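Local structure of AmbC (Sorangium cellulosum, 5O15) at residues H19-A24 / G61-E66; H45-D50 / S201-D206; A183-R188 / R223-A228. The protein catalyses both the dehydration and the cyclisation of a polyketide intermediate, probably to an oxygen heterocycle, in ambruticin biosynthesis. One frame throughout, in Å; residues are numbered along the deposited sequence.

Contact 1 (H19-A24 / G61-E66); sequences HPWLSA and GTAFVE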
ATOM      1  N   HIS A  19      12.637  -8.079   9.203  1.00 23.37           N
ATOM      2  CA  HIS A  19      12.029  -7.257   8.177  1.00 20.21           C
ATOM      3  C   HIS A  19      13.134  -6.557   7.406  1.00 19.40           C
ATOM      4  O   HIS A  19      14.145  -6.174   8.003  1.00 22.39           O
ATOM      5  CB  HIS A  19      11.130  -6.193   8.812  1.00 18.12           C
ATOM      6  CG  HIS A  19      10.230  -5.546   7.825  1.00 17.11           C
ATOM      7  ND1 HIS A  19      10.610  -4.455   7.072  1.00 17.76           N
ATOM      8  CD2 HIS A  19       8.996  -5.896   7.396  1.00 17.62           C
ATOM      9  CE1 HIS A  19       9.629  -4.138   6.249  1.00 18.53           C
ATOM     10  NE2 HIS A  19       8.639  -4.998   6.424  1.00 18.06           N
ATOM     11  N   PRO A  20      12.960  -6.327   6.103  1.00 20.46           N
ATOM     12  CA  PRO A  20      14.028  -5.674   5.337  1.00 21.79           C
ATOM     13  C   PRO A  20      14.326  -4.267   5.761  1.00 20.28           C
ATOM     14  O   PRO A  20      15.435  -3.792   5.492  1.00 23.08           O
ATOM     15  CB  PRO A  20      13.493  -5.680   3.899  1.00 24.98           C
ATOM     16  CG  PRO A  20      12.495  -6.743   3.850  1.00 24.99           C
ATOM     17  CD  PRO A  20      11.921  -6.887   5.217  1.00 22.25           C
ATOM     18  N   TRP A  21      13.365  -3.578   6.373  1.00 16.48           N
ATOM     19  CA  TRP A  21      13.459  -2.155   6.639  1.00 16.29           C
ATOM     20  C   TRP A  21      13.403  -1.805   8.117  1.00 18.74           C
ATOM     21  O   TRP A  21      13.469  -0.614   8.464  1.00 20.65           O
ATOM     22  CB  TRP A  21      12.319  -1.419   5.936  1.00 16.10           C
ATOM     23  CG  TRP A  21      12.356  -1.464   4.442  1.00 15.46           C
ATOM     24  CD1 TRP A  21      13.418  -1.744   3.635  1.00 16.61           C
ATOM     25  CD2 TRP A  21      11.259  -1.201   3.580  1.00 15.01           C
ATOM     26  NE1 TRP A  21      13.052  -1.653   2.314  1.00 17.03           N
ATOM     27  CE2 TRP A  21      11.730  -1.303   2.266  1.00 15.04           C
ATOM     28  CE3 TRP A  21       9.926  -0.859   3.795  1.00 15.46           C
ATOM     29  CZ2 TRP A  21      10.922  -1.091   1.187  1.00 16.16           C
ATOM     30  CZ3 TRP A  21       9.122  -0.647   2.717  1.00 16.94           C
ATOM     31  CH2 TRP A  21       9.617  -0.760   1.428  1.00 17.49           C
ATOM     32  N   LEU A  22      13.222  -2.780   8.990  1.00 19.34           N
ATOM     33  CA  LEU A  22      13.171  -2.542  10.427  1.00 20.67           C
ATOM     34  C   LEU A  22      14.119  -3.543  11.051  1.00 23.19           C
ATOM     35  O   LEU A  22      13.974  -4.756  10.840  1.00 28.05           O
ATOM     36  CB  LEU A  22      11.743  -2.692  10.960  1.00 22.18           C
ATOM     37  CG  LEU A  22      10.722  -1.653  10.471  1.00 22.80           C
ATOM     38  CD1 LEU A  22       9.314  -1.982  10.920  1.00 25.57           C
ATOM     39  CD2 LEU A  22      11.079  -0.265  10.882  1.00 21.02           C
ATOM     40  N   SER A  23      15.109  -3.027  11.783  1.00 23.10           N
ATOM     41  CA  SER A  23      16.182  -3.837  12.337  1.00 27.38           C
ATOM     42  C   SER A  23      16.153  -3.901  13.850  1.00 25.45           C
ATOM     43  O   SER A  23      16.896  -4.701  14.439  1.00 28.73           O
ATOM     44  CB  SER A  23      17.544  -3.275  11.914  1.00 30.49           C
ATOM     45  OG  SER A  23      17.730  -1.980  12.437  1.00 30.75           O
ATOM     46  N   ALA A  24      15.347  -3.076  14.507  1.00 23.33           N
ATOM     47  CA  ALA A  24      15.226  -3.123  15.950  1.00 23.56           C
ATOM     48  C   ALA A  24      13.770  -2.910  16.304  1.00 22.16           C
ATOM     49  O   ALA A  24      13.073  -2.101  15.670  1.00 21.67           O
ATOM     50  CB  ALA A  24      16.123  -2.074  16.612  1.00 25.45           C
ATOM     51  N   GLY A  61       2.576   4.729  -0.881  1.00 15.37           N
ATOM     52  CA  GLY A  61       1.851   4.711   0.382  1.00 15.76           C
ATOM     53  C   GLY A  61       1.586   3.317   0.930  1.00 14.62           C
ATOM     54  O   GLY A  61       1.445   3.136   2.152  1.00 15.17           O
ATOM     55  N   THR A  62       1.549   2.307   0.034  1.00 13.66           N
ATOM     56  CA  THR A  62       1.442   0.931   0.509  1.00 12.70           C
ATOM     57  C   THR A  62       2.646   0.505   1.331  1.00 12.65           C
ATOM     58  O   THR A  62       2.545  -0.460   2.096  1.00 13.71           O
ATOM     59  CB  THR A  62       1.274  -0.030  -0.663  1.00 13.49           C
ATOM     60  OG1 THR A  62       2.368   0.176  -1.550  1.00 13.19           O
ATOM     61  CG2 THR A  62      -0.043   0.175  -1.398  1.00 14.38           C
ATOM     62  N   ALA A  63       3.773   1.200   1.206  1.00 12.67           N
ATOM     63  CA  ALA A  63       4.892   0.911   2.092  1.00 12.89           C
ATOM     64  C   ALA A  63       4.607   1.350   3.533  1.00 12.91           C
ATOM     65  O   ALA A  63       5.076   0.704   4.480  1.00 13.81           O
ATOM     66  CB  ALA A  63       6.157   1.602   1.621  1.00 14.19           C
ATOM     67  N   PHE A  64       3.819   2.414   3.729  1.00 13.46           N
ATOM     68  CA  PHE A  64       3.423   2.804   5.084  1.00 14.31           C
ATOM     69  C   PHE A  64       2.467   1.777   5.654  1.00 13.94           C
ATOM     70  O   PHE A  64       2.532   1.465   6.838  1.00 14.34           O
ATOM     71  CB  PHE A  64       2.795   4.200   5.089  1.00 15.57           C
ATOM     72  CG  PHE A  64       3.673   5.264   4.553  1.00 18.60           C
ATOM     73  CD1 PHE A  64       4.975   5.424   4.980  1.00 20.26           C
ATOM     74  CD2 PHE A  64       3.196   6.108   3.568  1.00 20.26           C
ATOM     75  CE1 PHE A  64       5.768   6.457   4.434  1.00 21.34           C
ATOM     76  CE2 PHE A  64       3.962   7.119   3.050  1.00 21.99           C
ATOM     77  CZ  PHE A  64       5.248   7.257   3.427  1.00 22.30           C
ATOM     78  N   VAL A  65       1.603   1.200   4.811  1.00 14.29           N
ATOM     79  CA  VAL A  65       0.754   0.107   5.250  1.00 14.06           C
ATOM     80  C   VAL A  65       1.591  -1.079   5.706  1.00 13.37           C
ATOM     81  O   VAL A  65       1.340  -1.672   6.761  1.00 13.58           O
ATOM     82  CB  VAL A  65      -0.261  -0.260   4.160  1.00 14.71           C
ATOM     83  CG1 VAL A  65      -1.083  -1.443   4.577  1.00 16.53           C
ATOM     84  CG2 VAL A  65      -1.160   0.931   3.829  1.00 16.88           C
ATOM     85  N   GLU A  66       2.588  -1.458   4.902  1.00 12.84           N
ATOM     86  CA  GLU A  66       3.482  -2.553   5.251  1.00 13.15           C
ATOM     87  C   GLU A  66       4.183  -2.287   6.580  1.00 13.25           C
ATOM     88  O   GLU A  66       4.291  -3.189   7.420  1.00 13.75           O
ATOM     89  CB  GLU A  66       4.492  -2.767   4.114  1.00 13.89           C
ATOM     90  CG  GLU A  66       5.700  -3.606   4.468  1.00 14.95           C
ATOM     91  CD  GLU A  66       5.405  -5.072   4.779  1.00 16.40           C
ATOM     92  OE1 GLU A  66       4.236  -5.506   4.743  1.00 15.84           O
ATOM     93  OE2 GLU A  66       6.371  -5.792   5.125  1.00 18.29           O
TER

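Contact 2 (H45-D50 / S201-D206); sequences HAWVLD and SERAQD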
ATOM      1  N   HIS A  45      17.157  -1.508  -2.228  1.00 21.06           N
ATOM      2  CA  HIS A  45      15.770  -1.611  -2.662  1.00 19.83           C
ATOM      3  C   HIS A  45      15.534  -0.636  -3.801  1.00 18.90           C
ATOM      4  O   HIS A  45      14.667   0.235  -3.713  1.00 19.09           O
ATOM      5  CB  HIS A  45      14.822  -1.356  -1.488  1.00 18.82           C
ATOM      6  CG  HIS A  45      14.870  -2.458  -0.495  1.00 20.61           C
ATOM      7  ND1 HIS A  45      14.113  -3.602  -0.616  1.00 21.90           N
ATOM      8  CD2 HIS A  45      15.676  -2.651   0.573  1.00 21.68           C
ATOM      9  CE1 HIS A  45      14.426  -4.438   0.352  1.00 21.42           C
ATOM     10  NE2 HIS A  45      15.385  -3.890   1.079  1.00 22.09           N
ATOM     11  N   ALA A  46      16.293  -0.783  -4.883  1.00 19.75           N
ATOM     12  CA  ALA A  46      16.180   0.139  -6.001  1.00 21.22           C
ATOM     13  C   ALA A  46      14.786   0.128  -6.606  1.00 18.51           C
ATOM     14  O   ALA A  46      14.384   1.125  -7.208  1.00 19.13           O
ATOM     15  CB  ALA A  46      17.225  -0.188  -7.073  1.00 24.48           C
ATOM     16  N   TRP A  47      14.037  -0.965  -6.443  1.00 16.69           N
ATOM     17  CA  TRP A  47      12.672  -1.018  -6.946  1.00 16.86           C
ATOM     18  C   TRP A  47      11.808   0.151  -6.485  1.00 15.35           C
ATOM     19  O   TRP A  47      10.874   0.526  -7.205  1.00 15.59           O
ATOM     20  CB  TRP A  47      11.994  -2.340  -6.599  1.00 17.34           C
ATOM     21  CG  TRP A  47      11.828  -2.616  -5.126  1.00 16.47           C
ATOM     22  CD1 TRP A  47      12.712  -3.247  -4.295  1.00 17.20           C
ATOM     23  CD2 TRP A  47      10.693  -2.290  -4.311  1.00 14.76           C
ATOM     24  NE1 TRP A  47      12.202  -3.318  -3.016  1.00 17.33           N
ATOM     25  CE2 TRP A  47      10.960  -2.750  -3.010  1.00 15.57           C
ATOM     26  CE3 TRP A  47       9.470  -1.673  -4.565  1.00 14.69           C
ATOM     27  CZ2 TRP A  47      10.063  -2.610  -1.990  1.00 16.15           C
ATOM     28  CZ3 TRP A  47       8.584  -1.524  -3.519  1.00 15.04           C
ATOM     29  CH2 TRP A  47       8.894  -1.989  -2.257  1.00 15.82           C
ATOM     30  N   VAL A  48      12.050   0.714  -5.278  1.00 14.87           N
ATOM     31  CA  VAL A  48      11.161   1.776  -4.824  1.00 14.29           C
ATOM     32  C   VAL A  48      11.251   2.981  -5.743  1.00 15.02           C
ATOM     33  O   VAL A  48      10.309   3.775  -5.823  1.00 15.02           O
ATOM     34  CB  VAL A  48      11.422   2.176  -3.350  1.00 14.84           C
ATOM     35  CG1 VAL A  48      11.190   0.992  -2.452  1.00 15.33           C
ATOM     36  CG2 VAL A  48      12.813   2.763  -3.134  1.00 15.69           C
ATOM     37  N   LEU A  49      12.398   3.165  -6.408  1.00 15.17           N
ATOM     38  CA  LEU A  49      12.595   4.296  -7.311  1.00 16.34           C
ATOM     39  C   LEU A  49      11.742   4.206  -8.561  1.00 16.05           C
ATOM     40  O   LEU A  49      11.648   5.190  -9.307  1.00 17.64           O
ATOM     41  CB  LEU A  49      14.076   4.432  -7.677  1.00 17.95           C
ATOM     42  CG  LEU A  49      15.021   4.691  -6.498  1.00 20.11           C
ATOM     43  CD1 LEU A  49      16.487   4.644  -6.978  1.00 20.83           C
ATOM     44  CD2 LEU A  49      14.664   6.011  -5.832  1.00 21.68           C
ATOM     45  N   ASP A  50      11.160   3.035  -8.850  1.00 14.55           N
ATOM     46  CA  ASP A  50      10.226   2.941  -9.953  1.00 14.87           C
ATOM     47  C   ASP A  50       8.892   3.595  -9.635  1.00 14.96           C
ATOM     48  O   ASP A  50       8.064   3.758 -10.557  1.00 15.33           O
ATOM     49  CB  ASP A  50       9.974   1.472 -10.292  1.00 15.48           C
ATOM     50  CG  ASP A  50      11.146   0.778 -10.983  1.00 17.03           C
ATOM     51  OD1 ASP A  50      12.134   1.450 -11.319  1.00 19.54           O
ATOM     52  OD2 ASP A  50      11.038  -0.456 -11.184  1.00 18.36           O
ATOM     53  N   SER A 201      10.240  -9.884  -7.558  1.00 21.03           N
ATOM     54  CA  SER A 201       9.521 -10.969  -6.906  1.00 22.44           C
ATOM     55  C   SER A 201      10.399 -11.748  -5.937  1.00 23.85           C
ATOM     56  O   SER A 201       9.875 -12.351  -4.991  1.00 26.72           O
ATOM     57  CB  SER A 201       8.988 -11.919  -7.977  1.00 25.31           C
ATOM     58  OG  SER A 201      10.068 -12.433  -8.750  1.00 30.58           O
ATOM     59  N   GLU A 202      11.717 -11.728  -6.129  1.00 24.72           N
ATOM     60  CA  GLU A 202      12.588 -12.551  -5.294  1.00 29.03           C
ATOM     61  C   GLU A 202      12.587 -12.117  -3.835  1.00 27.65           C
ATOM     62  O   GLU A 202      12.860 -12.941  -2.956  1.00 31.09           O
ATOM     63  CB  GLU A 202      14.009 -12.539  -5.854  1.00 35.57           C
ATOM     64  CG  GLU A 202      14.130 -13.245  -7.187  1.00 43.48           C
ATOM     65  CD  GLU A 202      15.547 -13.252  -7.696  1.00 50.97           C
ATOM     66  OE1 GLU A 202      15.787 -13.797  -8.792  1.00 53.41           O
ATOM     67  OE2 GLU A 202      16.422 -12.710  -6.987  1.00 53.98           O
ATOM     68  N   ARG A 203      12.290 -10.850  -3.553  0.52 26.01           N
ATOM     69  CA  ARG A 203      12.242 -10.358  -2.184  0.52 26.64           C
ATOM     70  C   ARG A 203      10.860 -10.467  -1.561  0.52 23.24           C
ATOM     71  O   ARG A 203      10.709 -10.136  -0.385  0.52 22.50           O
ATOM     72  CB  ARG A 203      12.679  -8.892  -2.125  0.52 31.09           C
ATOM     73  CG  ARG A 203      14.172  -8.653  -2.223  0.52 35.57           C
ATOM     74  CD  ARG A 203      14.486  -7.215  -1.859  0.52 37.43           C
ATOM     75  NE  ARG A 203      15.157  -6.488  -2.938  0.52 38.41           N
ATOM     76  CZ  ARG A 203      16.443  -6.145  -2.948  0.52 39.14           C
ATOM     77  NH1 ARG A 203      17.242  -6.454  -1.937  0.52 40.16           N
ATOM     78  NH2 ARG A 203      16.932  -5.481  -3.983  0.52 40.03           N
ATOM     79  N   ALA A 204       9.848 -10.913  -2.305  1.00 22.51           N
ATOM     80  CA  ALA A 204       8.487 -10.902  -1.765  1.00 22.44           C
ATOM     81  C   ALA A 204       8.418 -11.585  -0.407  1.00 20.22           C
ATOM     82  O   ALA A 204       7.733 -11.105   0.505  1.00 18.65           O
ATOM     83  CB  ALA A 204       7.537 -11.586  -2.742  1.00 27.14           C
ATOM     84  N   GLN A 205       9.126 -12.698  -0.254  1.00 21.60           N
ATOM     85  CA  GLN A 205       9.073 -13.468   0.980  1.00 25.28           C
ATOM     86  C   GLN A 205       9.629 -12.724   2.185  1.00 24.66           C
ATOM     87  O   GLN A 205       9.390 -13.164   3.311  1.00 27.30           O
ATOM     88  CB  GLN A 205       9.833 -14.781   0.783  1.00 30.88           C
ATOM     89  CG  GLN A 205      11.265 -14.584   0.288  1.00 37.97           C
ATOM     90  CD  GLN A 205      11.934 -15.896  -0.066  1.00 45.68           C
ATOM     91  OE1 GLN A 205      11.677 -16.921   0.560  1.00 49.89           O
ATOM     92  NE2 GLN A 205      12.778 -15.875  -1.091  1.00 48.47           N
ATOM     93  N   ASP A 206      10.353 -11.616   1.978  1.00 22.44           N
ATOM     94  CA  ASP A 206      10.942 -10.860   3.072  1.00 23.94           C
ATOM     95  C   ASP A 206       9.960  -9.870   3.690  1.00 21.02           C
ATOM     96  O   ASP A 206      10.207  -9.379   4.798  1.00 22.96           O
ATOM     97  CB  ASP A 206      12.176 -10.094   2.573  1.00 27.83           C
ATOM     98  CG  ASP A 206      13.272 -11.001   2.010  1.00 34.32           C
ATOM     99  OD1 ASP A 206      13.368 -12.188   2.391  1.00 35.97           O
ATOM    100  OD2 ASP A 206      14.054 -10.506   1.173  1.00 36.84           O
TER
HETATM  101  O   HOH W   1      15.311  -3.711  -6.415  1.00 29.27           O

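Contact 3 (A183-R188 / R223-A228); sequences AWRVGR and RAELGA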
ATOM      1  N   ALA A 183      -7.159  -8.129 -15.768  1.00 12.61           N
ATOM      2  CA  ALA A 183      -8.220  -7.609 -14.914  1.00 12.10           C
ATOM      3  C   ALA A 183      -9.542  -7.632 -15.679  1.00 11.93           C
ATOM      4  O   ALA A 183      -9.579  -7.575 -16.915  1.00 12.88           O
ATOM      5  CB  ALA A 183      -7.887  -6.193 -14.429  1.00 13.89           C
ATOM      6  N   TRP A 184     -10.629  -7.663 -14.930  1.00 12.83           N
ATOM      7  CA  TRP A 184     -11.987  -7.691 -15.436  1.00 12.93           C
ATOM      8  C   TRP A 184     -12.876  -6.976 -14.434  1.00 13.73           C
ATOM      9  O   TRP A 184     -12.494  -6.759 -13.279  1.00 14.08           O
ATOM     10  CB  TRP A 184     -12.510  -9.116 -15.550  1.00 13.93           C
ATOM     11  CG  TRP A 184     -11.695 -10.038 -16.389  1.00 14.41           C
ATOM     12  CD1 TRP A 184     -11.943 -10.369 -17.680  1.00 15.14           C
ATOM     13  CD2 TRP A 184     -10.514 -10.765 -16.004  1.00 14.10           C
ATOM     14  NE1 TRP A 184     -11.001 -11.273 -18.129  1.00 16.71           N
ATOM     15  CE2 TRP A 184     -10.105 -11.514 -17.120  1.00 15.25           C
ATOM     16  CE3 TRP A 184      -9.777 -10.861 -14.815  1.00 15.58           C
ATOM     17  CZ2 TRP A 184      -9.001 -12.363 -17.091  1.00 17.60           C
ATOM     18  CZ3 TRP A 184      -8.667 -11.710 -14.783  1.00 16.72           C
ATOM     19  CH2 TRP A 184      -8.294 -12.450 -15.925  1.00 16.91           C
ATOM     20  N   ARG A 185     -14.095  -6.666 -14.839  1.00 16.31           N
ATOM     21  CA  ARG A 185     -15.053  -6.067 -13.942  1.00 17.59           C
ATOM     22  C   ARG A 185     -16.410  -6.730 -14.045  1.00 16.32           C
ATOM     23  O   ARG A 185     -16.842  -7.143 -15.122  1.00 17.10           O
ATOM     24  CB  ARG A 185     -15.146  -4.590 -14.160  1.00 25.41           C
ATOM     25  CG  ARG A 185     -15.823  -4.119 -15.373  1.00 30.49           C
ATOM     26  CD  ARG A 185     -15.668  -2.594 -15.419  1.00 32.99           C
ATOM     27  NE  ARG A 185     -16.090  -2.011 -14.147  1.00 31.80           N
ATOM     28  CZ  ARG A 185     -15.565  -0.931 -13.568  1.00 32.16           C
ATOM     29  NH1 ARG A 185     -14.562  -0.254 -14.129  1.00 33.29           N
ATOM     30  NH2 ARG A 185     -16.051  -0.530 -12.398  1.00 32.14           N
ATOM     31  N   VAL A 186     -17.046  -6.864 -12.889  1.00 16.67           N
ATOM     32  CA  VAL A 186     -18.463  -7.200 -12.781  1.00 19.99           C
ATOM     33  C   VAL A 186     -19.058  -6.053 -11.983  1.00 20.85           C
ATOM     34  O   VAL A 186     -18.894  -5.994 -10.752  1.00 22.40           O
ATOM     35  CB  VAL A 186     -18.713  -8.543 -12.082  1.00 26.27           C
ATOM     36  CG1 VAL A 186     -20.191  -8.889 -12.125  1.00 29.93           C
ATOM     37  CG2 VAL A 186     -17.894  -9.654 -12.708  1.00 26.99           C
ATOM     38  N   GLY A 187     -19.684  -5.103 -12.669  1.00 24.70           N
ATOM     39  CA  GLY A 187     -20.282  -3.987 -11.953  1.00 25.93           C
ATOM     40  C   GLY A 187     -19.208  -3.218 -11.199  1.00 23.81           C
ATOM     41  O   GLY A 187     -18.188  -2.813 -11.771  1.00 27.89           O
ATOM     42  N   ARG A 188     -19.413  -3.021  -9.886  0.56 23.50           N
ATOM     43  CA  ARG A 188     -18.494  -2.278  -9.026  0.56 22.44           C
ATOM     44  C   ARG A 188     -17.284  -3.081  -8.595  0.56 18.70           C
ATOM     45  O   ARG A 188     -16.439  -2.542  -7.878  0.56 19.73           O
ATOM     46  CB  ARG A 188     -19.207  -1.816  -7.740  0.56 25.74           C
ATOM     47  CG  ARG A 188     -20.412  -0.925  -7.966  0.56 31.73           C
ATOM     48  CD  ARG A 188     -20.977  -0.363  -6.658  0.56 33.86           C
ATOM     49  NE  ARG A 188     -21.488  -1.412  -5.770  0.56 36.13           N
ATOM     50  CZ  ARG A 188     -20.947  -1.771  -4.606  0.56 38.48           C
ATOM     51  NH1 ARG A 188     -19.866  -1.160  -4.136  0.56 37.68           N
ATOM     52  NH2 ARG A 188     -21.510  -2.739  -3.892  0.56 39.41           N
ATOM     53  N   ARG A 223      -6.537   1.554 -13.569  1.00 13.11           N
ATOM     54  CA  ARG A 223      -6.676   1.242 -14.979  1.00 14.18           C
ATOM     55  C   ARG A 223      -8.129   1.041 -15.357  1.00 15.07           C
ATOM     56  O   ARG A 223      -8.545   1.414 -16.458  1.00 17.33           O
ATOM     57  CB  ARG A 223      -5.828   0.027 -15.345  1.00 13.65           C
ATOM     58  CG  ARG A 223      -4.341   0.356 -15.324  1.00 12.72           C
ATOM     59  CD  ARG A 223      -3.449  -0.791 -15.727  1.00 13.31           C
ATOM     60  NE  ARG A 223      -2.060  -0.402 -15.705  1.00 13.08           N
ATOM     61  CZ  ARG A 223      -1.448   0.358 -16.605  1.00 12.78           C
ATOM     62  NH1 ARG A 223      -2.042   0.730 -17.727  1.00 13.18           N
ATOM     63  NH2 ARG A 223      -0.208   0.747 -16.380  1.00 13.60           N
ATOM     64  N   ALA A 224      -8.923   0.499 -14.455  1.00 14.76           N
ATOM     65  CA  ALA A 224     -10.349   0.378 -14.706  1.00 19.35           C
ATOM     66  C   ALA A 224     -11.035   1.743 -14.690  1.00 20.22           C
ATOM     67  O   ALA A 224     -11.853   2.042 -15.556  1.00 27.40           O
ATOM     68  CB  ALA A 224     -10.946  -0.565 -13.658  1.00 20.81           C
ATOM     69  N   GLU A 225     -10.691   2.598 -13.740  1.00 17.74           N
ATOM     70  CA  GLU A 225     -11.380   3.883 -13.571  1.00 19.49           C
ATOM     71  C   GLU A 225     -10.911   4.983 -14.529  1.00 20.78           C
ATOM     72  O   GLU A 225     -11.704   5.881 -14.846  1.00 22.03           O
ATOM     73  CB  GLU A 225     -11.213   4.375 -12.142  1.00 22.97           C
ATOM     74  CG  GLU A 225     -11.997   3.542 -11.173  1.00 26.36           C
ATOM     75  CD  GLU A 225     -13.458   3.964 -11.126  1.00 33.58           C
ATOM     76  OE1 GLU A 225     -13.719   5.186 -11.166  1.00 36.41           O
ATOM     77  OE2 GLU A 225     -14.341   3.082 -11.067  1.00 35.44           O
ATOM     78  N   LEU A 226      -9.644   4.972 -14.952  1.00 20.02           N
ATOM     79  CA  LEU A 226      -9.070   5.991 -15.831  1.00 20.18           C
ATOM     80  C   LEU A 226      -9.007   5.516 -17.275  1.00 20.08           C
ATOM     81  O   LEU A 226      -8.357   6.157 -18.120  1.00 21.26           O
ATOM     82  CB  LEU A 226      -7.673   6.372 -15.328  1.00 21.36           C
ATOM     83  CG  LEU A 226      -7.606   7.390 -14.178  1.00 25.37           C
ATOM     84  CD1 LEU A 226      -8.381   6.965 -12.925  1.00 26.94           C
ATOM     85  CD2 LEU A 226      -6.161   7.680 -13.817  1.00 26.67           C
ATOM     86  N   GLY A 227      -9.681   4.423 -17.585  1.00 20.73           N
ATOM     87  CA  GLY A 227      -9.570   3.747 -18.836  1.00 22.04           C
ATOM     88  C   GLY A 227     -10.689   4.082 -19.797  1.00 23.32           C
ATOM     89  O   GLY A 227     -11.257   5.183 -19.791  1.00 22.21           O
ATOM     90  N   ALA A 228     -11.000   3.116 -20.646  1.00 26.89           N
ATOM     91  CA  ALA A 228     -11.909   3.336 -21.758  1.00 28.41           C
ATOM     92  C   ALA A 228     -13.260   3.844 -21.270  1.00 35.96           C
ATOM     93  O   ALA A 228     -13.855   3.281 -20.345  1.00 37.99           O
ATOM     94  CB  ALA A 228     -12.091   2.026 -22.524  1.00 30.14           C
TER

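Contact 1 (H19-A24 / G61-E66)
The loop 19-24 runs past the first turns of helix 61-75 at some distance, its nearest backbone approach being 10.1 Å between the CA atoms of Trp-21 and Glu-66, so side chains have to span the gap. A histidine-carboxylate hydrogen bond makes the polar part of the bridge. His-19 NE2 donates to Glu-66 OE2 over 2.7 Å, with 153° at the hydrogen, and the oxygen lies close to the ring plane. On the glutamate side the donor arrives at the anti side of OE2, somewhat out of the carboxylate plane, and the ring and carboxylate planes stand 30° apart. The imidazole reaches this position because CG lies anti to the backbone N (chi1 -166°), while the bend of the glutamate chain at chi2 turns its carboxylate toward NE2. The imidazole is held from its other nitrogen too: Trp-21 N donates to His-19 ND1 at 3.0 Å. This pairing is consistent with a ring protonated at NE2, and the two bonds together restrict its rotation. Pro-20 CD lies over one face of the imidazole, 3.3 Å above the plane and toward its rim. Beside this polar link, CZ3 of the six-membered ring of Trp-21 meets Ala-63 CB obliquely at 3.9 Å, an apolar brace between loop and helix. The buried carboxylate has further donors, for OE2 also takes Gly-208 N and OE1 takes Leu-209 N; Phe-207 packs edge-to-face with Trp-21. One glutamate thus joins the N-terminal loop to the segment leading into helix 211-225. The arrangement belongs to the middle of a double hotdog fold, where the helix following the HxxxGxxxxP sequence of polyketide synthase dehydratases meets the GLHP residues of the second half.

Contact 2 (H45-D50 / S201-D206)
Side-chain packing brings His-45 and Arg-203 together: the CD methylene of the arginine lies alongside the imidazole, 3.6 Å from His-45 CE1, while NH1 stands over one ring face, 4.1 Å above the plane and toward its rim. The guanidinium and imidazole planes are inclined by 39°, so the groups overlap at their rims and do not stack flat. Arg-203 was modelled in two conformers, and the details of this approach hold for one of them. Its NE also comes to 4.3 Å from Trp-47 CD1, a looser contact.

The direct polar bond lies on one side of the interface. With CG anti to the carbonyl carbon (chi1 -69°), the His-45 ring is turned so that ND1 accepts from Trp-47 NE1 at 3.1 Å, exactly in the imidazole plane, which helps set the rotation of the ring that Arg-203 passes. Exchange of His-45 for an alanine would probably leave the indole N-H without this acceptor and open a gap beside the arginine CD and guanidinium.

One water adds a tenuous link: it accepts from Trp-47 N at 3.0 Å and only weakly from Arg-203 NH2.

Around this interface, His-45 stands edge-to-face with Trp-21, and Trp-47 meets the ring of His-210 before packing on Pro-211 and Ala-212 at the start of helix 211-225. The loop between strands 34-41 and 52-53 is thereby seated against the loop that joins strand 189-195 to that helix.

Contact 3 (A183-R188 / R223-A228)
Arg-185 reaches from its strand to the last turn of helix 211-225, where NH1 lies 3.7 Å from Ala-224 CB and 3.8 Å from Ala-224 O. That carbonyl sits at the edge of the guanidinium, in its plane, yet no hydrogen bond is formed. Glu-225 OE2 lies near the guanidinium plane, at its edge, still 4.2 Å from Arg-185 NH2: the opposite charges are near each other but beyond a salt bridge. Any attraction here, from the carboxylate or from the carbonyl end of the helix, is probably diffuse.

What positions the guanidinium is a grip on its own strand's turn. NE and NH2 both donate to Gly-187 O, at 3.3 and 3.2 Å, and the oxygen lies in the guanidinium plane, so one acceptor receives a side-on pair that is likely to limit the turning of the flat group. The arginine can fold back to this carbonyl because CG sits between the backbone N and the carbonyl carbon (chi1 73°) and the chain bends at chi3.

Further out, Ile-190 of strand 189-195 touches both Arg-185 and Ala-224, an apolar floor shared by strand and helix, while the backbone of Arg-185 bonds to Glu-158 of the outermost strand 158-160. Arg-223, one residue before Ala-224, is anchored by a salt bridge to Asp-170.

Gly-187 has positive phi, and with Arg-188 its backbone angles fit a type II' turn, the two-residue loop of the beta hairpin formed by strands 180-186 and 189-195. The contact is surface packing of this hairpin tip on the C-terminal end of a helix, within the second half of the double hotdog fold.

Overall arrangement
From the N terminus, contact 1 closes first, bringing residues 19-24 onto helix 61-75 across 36 intervening residues. The segment 45-50 lies inside that loop, but its partner 201-206 comes far later, closing a loop of 150 residues, so contacts 1 and 2 cross, and they touch through Pro-20, Trp-21, His-45, Trp-47 and Asp-206. Contact 2 also crosses contact 3, which spans 34 residues and sets hairpin strand 180-186 against the end of helix 211-225. Contacts 1 and 3 follow in series, with centres about 30 Å apart on opposite sides of the chain's centre. Contact 3 stays within the second half of the double hotdog, whereas contact 2 joins the two halves, as the Glu-66 bonds beside contact 1 also do.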